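Local coordinates for protein HP0420 homologue (Helicobacter felis, PDB 3LW3) that is of unknown function but adopts, as a two-chain assembly, the hotdog fold, which is common among thioesterases and dehydratases acting on acyl thioesters, at residues B[21-24]-B[25-28]. Numbering follows the deposited sequence.
Sequences RLDQ and NLCA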
loop_
_atom_site.group_PDB
_atom_site.type_symbol
_atom_site.label_atom_id
_atom_site.label_comp_id
_atom_site.label_asym_id
_atom_site.label_seq_id
_atom_site.Cartn_x
_atom_site.Cartn_y
_atom_site.Cartn_z
ATOM N N ARG B 21 -12.334 9.733 -2.181
ATOM C CA ARG B 21 -13.083 8.587 -2.683
ATOM C C ARG B 21 -12.769 7.299 -1.902
ATOM O O ARG B 21 -13.390 6.282 -2.150
ATOM C CB ARG B 21 -12.833 8.348 -4.174
ATOM C CG ARG B 21 -13.032 9.537 -5.105
ATOM C CD ARG B 21 -14.489 9.695 -5.558
ATOM N NE ARG B 21 -15.137 8.429 -5.938
ATOM C CZ ARG B 21 -15.235 7.955 -7.187
ATOM N NH1 ARG B 21 -14.713 8.625 -8.222
ATOM N NH2 ARG B 21 -15.851 6.794 -7.403
ATOM N N LEU B 22 -11.846 7.344 -0.949
ATOM C CA LEU B 22 -11.417 6.130 -0.251
ATOM C C LEU B 22 -12.469 5.536 0.697
ATOM O O LEU B 22 -12.991 6.210 1.614
ATOM C CB LEU B 22 -10.105 6.375 0.508
ATOM C CG LEU B 22 -9.334 5.120 0.971
ATOM C CD1 LEU B 22 -9.377 3.927 -0.000
ATOM C CD2 LEU B 22 -7.889 5.456 1.206
ATOM N N ASP B 23 -12.793 4.271 0.467
ATOM C CA ASP B 23 -13.691 3.535 1.379
ATOM C C ASP B 23 -12.878 3.013 2.554
ATOM O O ASP B 23 -12.081 2.072 2.401
ATOM C CB ASP B 23 -14.362 2.399 0.624
ATOM C CG ASP B 23 -15.337 1.620 1.463
ATOM O OD1 ASP B 23 -15.500 1.938 2.672
ATOM O OD2 ASP B 23 -15.943 0.663 0.889
ATOM N N GLN B 24 -13.063 3.639 3.721
ATOM C CA GLN B 24 -12.325 3.219 4.899
ATOM C C GLN B 24 -12.463 1.734 5.236
ATOM O O GLN B 24 -11.544 1.152 5.856
ATOM C CB GLN B 24 -12.639 4.066 6.121
ATOM C CG GLN B 24 -12.013 5.459 6.015
ATOM C CD GLN B 24 -12.320 6.370 7.195
ATOM O OE1 GLN B 24 -12.449 5.919 8.338
ATOM N NE2 GLN B 24 -12.425 7.672 6.920
ATOM N N ASN B 25 -13.601 1.128 4.845
ATOM C CA ASN B 25 -13.831 -0.304 5.049
ATOM C C ASN B 25 -12.785 -1.171 4.335
ATOM O O ASN B 25 -12.561 -2.308 4.747
ATOM C CB ASN B 25 -15.236 -0.709 4.587
ATOM C CG ASN B 25 -16.314 -0.263 5.565
ATOM O OD1 ASN B 25 -16.019 0.071 6.723
ATOM N ND2 ASN B 25 -17.580 -0.257 5.119
ATOM N N LEU B 26 -12.136 -0.629 3.291
ATOM C CA LEU B 26 -11.137 -1.379 2.522
ATOM C C LEU B 26 -9.719 -0.973 2.938
ATOM O O LEU B 26 -8.716 -1.519 2.417
ATOM C CB LEU B 26 -11.288 -1.177 1.005
ATOM C CG LEU B 26 -12.673 -1.032 0.327
ATOM C CD1 LEU B 26 -12.640 -1.193 -1.199
ATOM C CD2 LEU B 26 -13.712 -1.900 0.887
ATOM N N CYS B 27 -9.598 -0.042 3.891
ATOM C CA CYS B 27 -8.249 0.484 4.206
ATOM C C CYS B 27 -7.941 0.455 5.704
ATOM O O CYS B 27 -7.215 -0.424 6.197
ATOM C CB CYS B 27 -8.110 1.899 3.659
ATOM S SG CYS B 27 -6.474 2.610 3.916
ATOM N N ALA B 28 -8.528 1.403 6.426
ATOM C CA ALA B 28 -8.319 1.602 7.858
ATOM C C ALA B 28 -9.307 2.681 8.298
ATOM O O ALA B 28 -9.745 3.519 7.513
ATOM C CB ALA B 28 -6.877 2.059 8.164
HETATM O O HOH W 1 -17.558 -1.043 2.091
#
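Asp-23 folds its carboxylate forward over the start of the turn and meets Asn-25, whose backbone N gives a hydrogen bond to OD1 of Asp-23 at 3.0 Å. With CG anti to its own backbone N (chi1 -178°), Asp-23 holds its acid group beside its carbonyl carbon, just where the chain bends back. The N-H of Asn-25 comes from above the carboxylate plane, and the bond is bent (146° at the hydrogen). A short acidic side chain suits the place, because OD1 can take an N-H that the turn itself does not use; this is the bond of an Asx turn. The carboxylate and the side-chain amide of Asn-25 have planes 54° apart, and a water joins them, donating a hydrogen bond to OD2 of Asp-23 (2.6 Å) and accepting one from ND2 of Asn-25. Leu-26 meets the other oxygen, crossing Asp-23 at about a right angle, with CD2 of Leu-26 3.4 Å from OD2 of Asp-23; its branched apolar side chain also suits packing on Phe-47 of the second subunit.

Two backbone bonds wind the loop into successive turns, Leu-26 N to Asp-23 O at 2.8 Å and Cys-27 N to Gln-24 O at 3.0 Å, and deliver the chain to strand 29-34, the outermost strand at one side of this chain's antiparallel sheet in the hotdog fold. Gln-24 sends its extended side chain past the turn, CB and CG each 3.3 Å from the carbonyl O of Ala-28; its amide then binds Glu-13 through NE2 and the backbone N of Leu-30 through OE1, a reach for which a long two-way amide is well suited. Inward, CD2 of Leu-22 touches SG of Cys-27 at 4.2 Å; branched leucine and small, buried cysteine suit packing against Phe-66 of helix 57-72 and His-56 of the second subunit.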